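Local coordinates for dermonecrotic toxin (PDB 2EBF), which acts as a potent mitogen and induces bone resorption, and is represented here by its C-terminal region with a thiol-protease-like catalytic triad, at residues 176-181 against 321-326; 462-467 against 476-481; 648-653 against 717-722; 665-670 against 727-732. All coordinates share one frame; numbering follows the deposited sequence.

Interaction 1. Residues 176-181 against 321-326; sequences RFALQD and DRLSLM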
# COMPACT_ATOMS: atom_id res chain seq x y z
N ARG A 176 -6.50 10.07 -1.94
CA ARG A 176 -7.82 9.90 -2.56
C ARG A 176 -8.54 8.65 -2.03
O ARG A 176 -9.73 8.70 -1.73
CB ARG A 176 -7.72 9.85 -4.09
CG ARG A 176 -7.11 11.10 -4.70
CD ARG A 176 -7.17 11.04 -6.21
NE ARG A 176 -6.94 12.33 -6.84
CZ ARG A 176 -5.81 12.69 -7.45
NH1 ARG A 176 -4.79 11.85 -7.54
NH2 ARG A 176 -5.73 13.89 -8.00
N PHE A 177 -7.79 7.55 -1.91
CA PHE A 177 -8.31 6.32 -1.29
C PHE A 177 -8.82 6.58 0.13
O PHE A 177 -9.93 6.17 0.47
CB PHE A 177 -7.24 5.22 -1.29
CG PHE A 177 -7.58 4.03 -0.41
CD1 PHE A 177 -8.62 3.18 -0.74
CD2 PHE A 177 -6.83 3.76 0.73
CE1 PHE A 177 -8.94 2.08 0.06
CE2 PHE A 177 -7.13 2.66 1.54
CZ PHE A 177 -8.19 1.82 1.20
N ALA A 178 -8.00 7.25 0.95
CA ALA A 178 -8.33 7.51 2.36
C ALA A 178 -9.60 8.33 2.47
O ALA A 178 -10.46 8.04 3.30
CB ALA A 178 -7.18 8.23 3.06
N LEU A 179 -9.73 9.34 1.61
CA LEU A 179 -10.86 10.28 1.66
C LEU A 179 -12.21 9.65 1.34
O LEU A 179 -13.25 10.09 1.84
CB LEU A 179 -10.61 11.46 0.71
CG LEU A 179 -9.52 12.48 1.07
CD1 LEU A 179 -9.40 13.52 -0.05
CD2 LEU A 179 -9.81 13.16 2.40
N GLN A 180 -12.20 8.63 0.50
CA GLN A 180 -13.42 7.93 0.12
C GLN A 180 -13.72 6.72 1.00
O GLN A 180 -14.85 6.27 1.07
CB GLN A 180 -13.40 7.55 -1.37
CG GLN A 180 -12.32 6.52 -1.78
CD GLN A 180 -12.70 5.09 -1.44
OE1 GLN A 180 -13.82 4.63 -1.71
NE2 GLN A 180 -11.76 4.36 -0.82
N ASP A 181 -12.70 6.18 1.66
CA ASP A 181 -12.86 4.97 2.45
C ASP A 181 -13.83 5.15 3.63
O ASP A 181 -13.69 6.08 4.42
CB ASP A 181 -11.50 4.46 2.92
CG ASP A 181 -11.60 3.15 3.65
OD1 ASP A 181 -11.85 3.19 4.87
OD2 ASP A 181 -11.39 2.08 3.03
N ASP A 321 -3.77 -1.11 8.10
CA ASP A 321 -3.73 -2.26 7.20
C ASP A 321 -4.24 -1.92 5.80
O ASP A 321 -3.64 -2.34 4.82
CB ASP A 321 -4.54 -3.44 7.77
CG ASP A 321 -3.83 -4.12 8.93
OD1 ASP A 321 -2.69 -3.73 9.25
OD2 ASP A 321 -4.41 -5.06 9.52
N ARG A 322 -5.34 -1.19 5.72
CA ARG A 322 -5.93 -0.84 4.43
C ARG A 322 -4.98 0.05 3.62
O ARG A 322 -4.82 -0.14 2.42
CB ARG A 322 -7.27 -0.13 4.59
CG ARG A 322 -8.32 -0.95 5.32
CD ARG A 322 -9.45 -1.41 4.45
NE ARG A 322 -10.56 -0.48 4.46
CZ ARG A 322 -11.80 -0.72 4.90
NH1 ARG A 322 -12.15 -1.90 5.42
NH2 ARG A 322 -12.69 0.25 4.83
N LEU A 323 -4.35 1.01 4.28
CA LEU A 323 -3.40 1.87 3.56
C LEU A 323 -2.19 1.08 3.06
O LEU A 323 -1.75 1.28 1.93
CB LEU A 323 -2.96 3.05 4.43
CG LEU A 323 -4.08 4.07 4.62
CD1 LEU A 323 -3.80 4.89 5.85
CD2 LEU A 323 -4.22 4.96 3.35
N SER A 324 -1.66 0.20 3.90
CA SER A 324 -0.55 -0.64 3.49
C SER A 324 -0.93 -1.59 2.36
O SER A 324 -0.13 -1.83 1.48
CB SER A 324 -0.04 -1.48 4.67
OG SER A 324 0.42 -0.63 5.72
N LEU A 325 -2.13 -2.15 2.40
CA LEU A 325 -2.55 -3.07 1.34
C LEU A 325 -2.78 -2.36 0.01
O LEU A 325 -2.38 -2.86 -1.04
CB LEU A 325 -3.79 -3.88 1.74
CG LEU A 325 -3.57 -4.89 2.87
CD1 LEU A 325 -4.89 -5.52 3.31
CD2 LEU A 325 -2.57 -5.98 2.48
N MET A 326 -3.41 -1.19 0.08
CA MET A 326 -3.63 -0.34 -1.10
C MET A 326 -2.33 0.05 -1.78
O MET A 326 -2.21 0.01 -3.00
CB MET A 326 -4.42 0.91 -0.71
CG MET A 326 -4.89 1.76 -1.91
SD MET A 326 -5.90 0.80 -3.05
CE MET A 326 -6.61 2.15 -4.02
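F177 of helix 171-180 and M326 of helix 312-333 make the tight half of this contact. The two helix segments run 10.9 Å apart at closest approach, with 142° between their directions, and the F177 ring projects into the gap between them. With CG anti to the backbone N (chi1 168°), the ring is carried toward the other helix. M326 lies over one face, its CG 4.0 Å and its SD 4.5 Å from the ring centroid, a Met-aromatic contact joined by a CH-pi contact. L323 CD2 meets the ring at its edge, 3.9 Å from F177 CD2. The packing thins beyond this, where A178 CB approaches L323 CD2 only to 4.4 Å, and the solvent sides of the two helices carry the exposed L179 and D321. Where helix 171-180 ends, R322 grips D181 side-on: NE (3.0 Å) and NH2 (2.9 Å) both donate to D181 OD2 on its syn side, close to the guanidinium plane. NH2 adds a weak bond to D181 OD1, which also accepts from the backbone N of V183 and I184, while R322 NH1 bridges to D464. A buried guanidinium held between two carboxylates implies that its positive charge is probably well compensated and its orientation fixed.

Interaction 2. Residues 462-467 against 476-481; sequences HSDNSV and SLYYKG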
# COMPACT_ATOMS: atom_id res chain seq x y z
N HIS A 462 -11.07 -11.99 -0.41
CA HIS A 462 -10.59 -11.46 0.86
C HIS A 462 -11.70 -10.56 1.40
O HIS A 462 -12.12 -9.62 0.71
CB HIS A 462 -9.28 -10.68 0.64
CG HIS A 462 -8.67 -10.13 1.89
ND1 HIS A 462 -8.04 -10.92 2.83
CD2 HIS A 462 -8.57 -8.86 2.35
CE1 HIS A 462 -7.58 -10.16 3.81
NE2 HIS A 462 -7.89 -8.91 3.55
N SER A 463 -12.19 -10.86 2.60
CA SER A 463 -13.43 -10.25 3.10
C SER A 463 -13.40 -8.75 3.41
O SER A 463 -14.42 -8.07 3.33
CB SER A 463 -13.99 -11.02 4.30
OG SER A 463 -13.28 -10.72 5.48
N ASP A 464 -12.23 -8.21 3.74
CA ASP A 464 -12.20 -6.81 4.17
C ASP A 464 -12.58 -5.89 3.02
O ASP A 464 -12.05 -6.02 1.91
CB ASP A 464 -10.81 -6.45 4.73
CG ASP A 464 -10.75 -5.02 5.22
OD1 ASP A 464 -9.78 -4.32 4.85
OD2 ASP A 464 -11.65 -4.58 5.97
N ASN A 465 -13.52 -4.97 3.28
CA ASN A 465 -13.94 -3.95 2.30
C ASN A 465 -14.75 -4.54 1.13
O ASN A 465 -14.83 -3.95 0.04
CB ASN A 465 -12.73 -3.15 1.79
CG ASN A 465 -13.05 -1.70 1.46
OD1 ASN A 465 -12.21 -0.96 0.91
ND2 ASN A 465 -14.26 -1.26 1.80
N SER A 466 -15.37 -5.70 1.37
CA SER A 466 -16.05 -6.46 0.31
C SER A 466 -17.56 -6.23 0.18
O SER A 466 -18.20 -6.77 -0.73
CB SER A 466 -15.79 -7.96 0.49
OG SER A 466 -16.35 -8.43 1.70
N VAL A 467 -18.13 -5.42 1.08
CA VAL A 467 -19.57 -5.15 1.09
C VAL A 467 -19.90 -3.94 0.20
O VAL A 467 -19.24 -2.91 0.29
CB VAL A 467 -20.10 -4.95 2.54
CG1 VAL A 467 -21.56 -4.49 2.57
CG2 VAL A 467 -19.94 -6.24 3.32
N SER A 476 -13.10 -0.29 -5.17
CA SER A 476 -13.05 -1.39 -6.14
C SER A 476 -11.61 -1.88 -6.38
O SER A 476 -11.36 -3.09 -6.42
CB SER A 476 -13.69 -0.97 -7.46
OG SER A 476 -15.07 -0.69 -7.30
N LEU A 477 -10.68 -0.95 -6.52
CA LEU A 477 -9.26 -1.27 -6.73
C LEU A 477 -8.66 -1.98 -5.51
O LEU A 477 -7.91 -2.95 -5.67
CB LEU A 477 -8.47 0.01 -7.04
CG LEU A 477 -6.95 -0.09 -7.18
CD1 LEU A 477 -6.60 -1.04 -8.29
CD2 LEU A 477 -6.33 1.27 -7.46
N TYR A 478 -8.96 -1.47 -4.32
CA TYR A 478 -8.50 -2.05 -3.07
C TYR A 478 -8.93 -3.51 -2.99
O TYR A 478 -8.12 -4.39 -2.73
CB TYR A 478 -9.02 -1.28 -1.84
CG TYR A 478 -8.68 -1.98 -0.52
CD1 TYR A 478 -9.56 -2.91 0.05
CD2 TYR A 478 -7.47 -1.74 0.12
CE1 TYR A 478 -9.23 -3.57 1.24
CE2 TYR A 478 -7.15 -2.38 1.30
CZ TYR A 478 -8.03 -3.29 1.86
OH TYR A 478 -7.69 -3.93 3.04
N TYR A 479 -10.22 -3.75 -3.22
CA TYR A 479 -10.79 -5.09 -3.12
C TYR A 479 -10.21 -6.03 -4.19
O TYR A 479 -9.79 -7.14 -3.88
CB TYR A 479 -12.32 -4.99 -3.22
CG TYR A 479 -13.02 -6.32 -3.26
CD1 TYR A 479 -13.09 -7.12 -2.13
CD2 TYR A 479 -13.63 -6.77 -4.43
CE1 TYR A 479 -13.74 -8.35 -2.16
CE2 TYR A 479 -14.28 -7.99 -4.48
CZ TYR A 479 -14.32 -8.78 -3.34
OH TYR A 479 -14.97 -10.00 -3.38
N LYS A 480 -10.15 -5.56 -5.43
CA LYS A 480 -9.60 -6.35 -6.52
C LYS A 480 -8.13 -6.69 -6.29
O LYS A 480 -7.68 -7.80 -6.56
CB LYS A 480 -9.76 -5.61 -7.84
CG LYS A 480 -9.19 -6.36 -9.04
CD LYS A 480 -9.37 -5.54 -10.29
CE LYS A 480 -9.01 -6.32 -11.53
NZ LYS A 480 -9.03 -5.45 -12.74
N GLY A 481 -7.38 -5.70 -5.79
CA GLY A 481 -5.95 -5.87 -5.57
C GLY A 481 -5.63 -6.99 -4.61
O GLY A 481 -4.70 -7.75 -4.84
O HOH W 1 -10.42 -8.43 -1.52
O HOH W 2 -17.95 -8.46 -2.98
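Y478 and D464 supply the direct hydrogen bond between these two segments. The phenol OH of Y478 donates to D464 OD1 at 2.8 Å, using the anti lone pair, and the carboxylate and ring planes stand 89° apart. D464 CG is anti to its own N (chi1 -178°), which swings the carboxylate toward the tyrosine, while its other oxygen serves helix 312-333. K475, on the same helix as Y478, donates through NZ to N465 O and V467 O, a further direct tie to the loop.

Van der Waals contacts come next. N465 CB rests 3.6 Å from Y478 CE1. The second tyrosine, Y479, meets the loop with CE1: S466 CB approaches it obliquely at 3.4 Å, and H462 O lies near the ring plane at the edge.

These contacts fold a loop back onto the helix that follows it. The loop leaves strand 456-461, and helix 473-490 leads on to the parallel strand 498-502 of the same sheet, a beta-alpha-beta crossover that passes over strand 399-402. A type II turn from S463 to S466 shapes the loop, N465 taking its positive phi (71°), and S466 OG donates to S463 O at 2.6 Å across the turn.

Water-mediated links complete the set. One water donates to H462 O (3.0 Å) and to Y479 O (2.8 Å), joining the loop and helix backbones. A second donates to S466 O, which also accepts from Y272, and forms a weak hydrogen bond with Y479 OH.

Interaction 3. Residues 648-653 against 717-722; sequences ASITWW and PFVEYV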
# COMPACT_ATOMS: atom_id res chain seq x y z
N ALA A 648 27.71 12.80 -16.41
CA ALA A 648 27.02 12.91 -15.13
C ALA A 648 27.52 14.13 -14.38
O ALA A 648 28.65 14.55 -14.57
CB ALA A 648 27.23 11.64 -14.29
N SER A 649 26.65 14.70 -13.55
CA SER A 649 27.01 15.81 -12.70
C SER A 649 26.48 15.57 -11.29
O SER A 649 25.44 14.92 -11.10
CB SER A 649 26.43 17.11 -13.26
OG SER A 649 26.86 17.31 -14.59
N ILE A 650 27.21 16.06 -10.31
CA ILE A 650 26.80 15.94 -8.93
C ILE A 650 26.97 17.29 -8.24
O ILE A 650 27.96 17.98 -8.47
CB ILE A 650 27.57 14.82 -8.20
CG1 ILE A 650 27.05 14.69 -6.76
CG2 ILE A 650 29.10 15.06 -8.28
CD1 ILE A 650 27.51 13.44 -6.02
N THR A 651 26.01 17.65 -7.41
CA THR A 651 26.04 18.93 -6.70
C THR A 651 25.59 18.71 -5.25
O THR A 651 24.82 17.80 -4.97
CB THR A 651 25.17 19.99 -7.41
OG1 THR A 651 25.30 21.25 -6.73
CG2 THR A 651 23.69 19.57 -7.47
N TRP A 652 26.08 19.54 -4.34
CA TRP A 652 25.84 19.31 -2.92
C TRP A 652 25.98 20.61 -2.15
O TRP A 652 26.32 21.65 -2.72
CB TRP A 652 26.80 18.23 -2.36
CG TRP A 652 28.26 18.62 -2.38
CD1 TRP A 652 28.96 19.28 -1.40
CD2 TRP A 652 29.20 18.35 -3.43
NE1 TRP A 652 30.27 19.46 -1.79
CE2 TRP A 652 30.45 18.90 -3.03
CE3 TRP A 652 29.11 17.72 -4.69
CZ2 TRP A 652 31.59 18.83 -3.83
CZ3 TRP A 652 30.25 17.65 -5.48
CH2 TRP A 652 31.48 18.20 -5.05
N TRP A 653 25.70 20.55 -0.85
CA TRP A 653 25.81 21.73 0.01
C TRP A 653 27.06 21.63 0.85
O TRP A 653 27.48 20.52 1.25
CB TRP A 653 24.59 21.88 0.92
CG TRP A 653 23.28 21.89 0.20
CD1 TRP A 653 22.36 20.89 0.21
CD2 TRP A 653 22.76 22.91 -0.67
NE1 TRP A 653 21.29 21.22 -0.59
CE2 TRP A 653 21.51 22.46 -1.14
CE3 TRP A 653 23.23 24.17 -1.09
CZ2 TRP A 653 20.70 23.22 -2.00
CZ3 TRP A 653 22.42 24.93 -1.96
CH2 TRP A 653 21.18 24.44 -2.42
N PRO A 717 23.65 15.36 -1.36
CA PRO A 717 24.09 15.40 -2.76
C PRO A 717 23.01 14.98 -3.75
O PRO A 717 22.14 14.16 -3.43
CB PRO A 717 25.29 14.44 -2.79
CG PRO A 717 25.13 13.57 -1.60
CD PRO A 717 24.34 14.32 -0.58
N PHE A 718 23.03 15.62 -4.91
CA PHE A 718 22.07 15.39 -5.98
C PHE A 718 22.80 15.12 -7.30
O PHE A 718 23.73 15.85 -7.67
CB PHE A 718 21.20 16.63 -6.13
CG PHE A 718 20.15 16.50 -7.15
CD1 PHE A 718 19.04 15.67 -6.94
CD2 PHE A 718 20.21 17.26 -8.32
CE1 PHE A 718 18.03 15.59 -7.90
CE2 PHE A 718 19.22 17.18 -9.27
CZ PHE A 718 18.13 16.35 -9.07
N VAL A 719 22.36 14.10 -8.02
CA VAL A 719 23.00 13.69 -9.28
C VAL A 719 22.04 13.91 -10.45
O VAL A 719 20.85 13.59 -10.36
CB VAL A 719 23.46 12.22 -9.22
CG1 VAL A 719 24.07 11.73 -10.55
CG2 VAL A 719 24.50 12.04 -8.10
N GLU A 720 22.55 14.52 -11.52
CA GLU A 720 21.85 14.49 -12.80
C GLU A 720 22.74 13.77 -13.80
O GLU A 720 23.94 14.03 -13.88
CB GLU A 720 21.54 15.90 -13.30
CG GLU A 720 20.32 16.53 -12.62
CD GLU A 720 19.98 17.91 -13.20
OE1 GLU A 720 19.26 18.69 -12.52
OE2 GLU A 720 20.40 18.20 -14.34
N TYR A 721 22.14 12.88 -14.58
CA TYR A 721 22.90 12.03 -15.52
C TYR A 721 23.16 12.70 -16.88
O TYR A 721 22.80 12.16 -17.94
CB TYR A 721 22.21 10.67 -15.64
CG TYR A 721 22.17 9.95 -14.30
CD1 TYR A 721 23.25 9.20 -13.87
CD2 TYR A 721 21.06 10.06 -13.45
CE1 TYR A 721 23.24 8.55 -12.62
CE2 TYR A 721 21.04 9.42 -12.21
CZ TYR A 721 22.12 8.67 -11.80
OH TYR A 721 22.10 8.03 -10.57
N VAL A 722 23.79 13.87 -16.82
CA VAL A 722 24.30 14.61 -17.98
C VAL A 722 25.49 15.45 -17.54
O VAL A 722 25.48 16.00 -16.45
CB VAL A 722 23.26 15.61 -18.50
CG1 VAL A 722 23.58 15.99 -19.94
CG2 VAL A 722 21.89 15.00 -18.42
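Strand 717-720 runs antiparallel to 648-653, with the segment axes 4.6 Å apart at 160°, and S649-E720 and T651-F718 are hydrogen-bonded pairs flanking the non-hydrogen-bonded pair I650-V719. Four N-H···O bonds result: S649 N to E720 O and F718 N to T651 O are both 2.8 Å, and their return partners are similar. Past the strand end, an inverse gamma turn centred on Y721 brings V722 O back to the first strand, where S649 OG donates to it at 2.7 Å. With OG anti to its carbonyl carbon (chi1 -56°), S649 also reaches T667 OG1 on the neighbouring strand.

On one face, I650 and P717 lie side by side and point the same way, I650 CD1 being 4.0 Å from P717 CB. I650 CG1 meets V719 CG2 at 3.9 Å. On the opposite face, T651 CG2 sits at the F718 ring edge and 4.1 Å from F718 CB, while T651 OG1 turns to F732 O and Q664 O.

Strand 643-656 is thus an inner strand of the antiparallel sheet of the C3 region, between 717-720 and 660-673. Helix 701-711 packs on the face that carries I650 and V719, through W704, A705 and I708, which gives this part of the fold a sheet with a helix laid against it.

Interaction 4. Residues 665-670 against 727-732; sequences MHTTAS and NMLALF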
# COMPACT_ATOMS: atom_id res chain seq x y z
N MET A 665 29.87 21.69 -6.87
CA MET A 665 29.53 20.72 -7.90
C MET A 665 30.72 20.12 -8.64
O MET A 665 31.87 20.57 -8.51
CB MET A 665 28.51 21.31 -8.90
CG MET A 665 29.10 22.24 -9.97
SD MET A 665 30.06 23.66 -9.41
CE MET A 665 28.80 24.58 -8.52
N HIS A 666 30.44 19.07 -9.40
CA HIS A 666 31.46 18.43 -10.22
C HIS A 666 30.74 17.75 -11.37
O HIS A 666 29.54 17.49 -11.28
CB HIS A 666 32.24 17.39 -9.39
CG HIS A 666 33.41 16.78 -10.13
ND1 HIS A 666 34.20 17.50 -11.00
CD2 HIS A 666 33.94 15.54 -10.08
CE1 HIS A 666 35.16 16.72 -11.47
NE2 HIS A 666 35.01 15.52 -10.94
N THR A 667 31.48 17.46 -12.44
CA THR A 667 30.88 16.89 -13.64
C THR A 667 31.92 16.03 -14.36
O THR A 667 33.13 16.20 -14.17
CB THR A 667 30.32 18.03 -14.57
OG1 THR A 667 29.40 17.49 -15.53
CG2 THR A 667 31.44 18.80 -15.26
N THR A 668 31.44 15.09 -15.17
CA THR A 668 32.34 14.20 -15.90
C THR A 668 31.70 13.79 -17.22
O THR A 668 30.48 13.63 -17.32
CB THR A 668 32.70 12.94 -15.04
OG1 THR A 668 33.70 12.14 -15.71
CG2 THR A 668 31.46 12.06 -14.81
N ALA A 669 32.54 13.65 -18.25
CA ALA A 669 32.19 12.89 -19.44
C ALA A 669 32.17 11.41 -19.12
O ALA A 669 32.63 10.98 -18.04
CB ALA A 669 33.20 13.17 -20.54
N SER A 670 31.66 10.60 -20.04
CA SER A 670 31.64 9.16 -19.86
C SER A 670 31.72 8.48 -21.22
O SER A 670 31.51 9.11 -22.27
CB SER A 670 30.35 8.74 -19.13
OG SER A 670 29.21 9.06 -19.89
N ASN A 727 27.50 28.13 -17.42
CA ASN A 727 26.45 28.47 -16.45
C ASN A 727 25.67 27.26 -15.92
O ASN A 727 25.23 27.26 -14.77
CB ASN A 727 25.45 29.45 -17.07
CG ASN A 727 26.08 30.78 -17.42
OD1 ASN A 727 25.68 31.43 -18.41
ND2 ASN A 727 27.04 31.23 -16.60
N MET A 728 25.48 26.27 -16.77
CA MET A 728 24.68 25.11 -16.41
C MET A 728 25.39 24.28 -15.38
O MET A 728 24.74 23.62 -14.56
CB MET A 728 24.27 24.34 -17.66
CG MET A 728 23.16 25.12 -18.39
SD MET A 728 22.84 24.52 -20.04
CE MET A 728 22.04 22.96 -19.69
N LEU A 729 26.72 24.36 -15.38
CA LEU A 729 27.53 23.76 -14.32
C LEU A 729 27.61 24.67 -13.09
O LEU A 729 27.34 24.21 -11.98
CB LEU A 729 28.95 23.48 -14.84
CG LEU A 729 29.91 22.83 -13.83
CD1 LEU A 729 29.48 21.40 -13.50
CD2 LEU A 729 31.31 22.88 -14.39
N ALA A 730 28.00 25.93 -13.29
CA ALA A 730 28.32 26.86 -12.17
C ALA A 730 27.18 27.06 -11.17
O ALA A 730 27.41 27.23 -9.96
CB ALA A 730 28.80 28.20 -12.73
N LEU A 731 25.96 27.06 -11.69
CA LEU A 731 24.75 27.29 -10.88
C LEU A 731 23.92 26.02 -10.66
O LEU A 731 22.79 26.09 -10.16
CB LEU A 731 23.91 28.42 -11.50
CG LEU A 731 24.52 29.83 -11.34
CD1 LEU A 731 23.74 30.86 -12.13
CD2 LEU A 731 24.56 30.21 -9.86
N PHE A 732 24.49 24.86 -10.98
CA PHE A 732 23.87 23.56 -10.71
C PHE A 732 23.87 23.28 -9.20
O PHE A 732 24.93 23.14 -8.58
CB PHE A 732 24.59 22.43 -11.47
CG PHE A 732 24.01 21.04 -11.22
CD1 PHE A 732 22.63 20.81 -11.24
CD2 PHE A 732 24.86 19.97 -10.99
CE1 PHE A 732 22.10 19.53 -11.02
CE2 PHE A 732 24.35 18.69 -10.77
CZ PHE A 732 22.96 18.47 -10.79
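M665 and T667, alternate residues of strand 660-673, hold L729 of helix 726-730 against the sheet. L729 CD1 is 3.6 Å from M665 CG and also 3.6 Å from T667 CB, so one methyl fills the dip between the two side chains; T667 CG2 adds a touch at 3.7 Å. The leucine gets there with CG anti to its backbone N (chi1 -179°). M665 is bent at chi2 and chi3, which curls it over the helix end: CG comes within 3.3 Å of L729 O and the methyl CE within 3.3 Å of A730 O. F732 CD2 stands farther off, 4.4 Å from M665 CB. All of these contacts are van der Waals in kind.

The next shell fixes the partners. F732 N donates to L729 O at 3.1 Å, closing the helix end under M665, and A730 O is bonded to H663 NE2. The F732 ring makes a cation-pi contact with K724. T667 OG1 is hydrogen-bonded to A648 O and K724 N, which ties the strand to the segment leading into the helix.

Between M665 and T667, H666 points away from the helix; its NE2 is hydrogen-bonded to D681 OD2, and F687 meets its ring edge-to-face. On the helix side, L729 touches D627 of the phosphonate pocket. The H666-D681 pair probably supplies the histidine and aspartate of the thiol-protease-like triad of this C-terminal region, whereas C626, probably its cysteine, is held here in a disulfide with C620.

From the N terminus, interaction 1 comes first, closing a loop of 139 residues to bring helix 171-180 onto helix 312-333 of the C2 region. Interaction 2 follows in series, a short closure over eight residues between a loop and helix 473-490. The two touch through R322 and D464, so R322 joins three parts of the chain. Interactions 3 and 4 lie in the C3 region, with about 23 Å between the nearest atoms of interactions 1 and 3. Their segments alternate along the chain, 648-653 and 665-670 before 717-722 and 727-732, so these loops cross. Together they tie the sheet's consecutive strands 643-656 and 660-673 to the C-terminal strand 717-720 and helix 726-730.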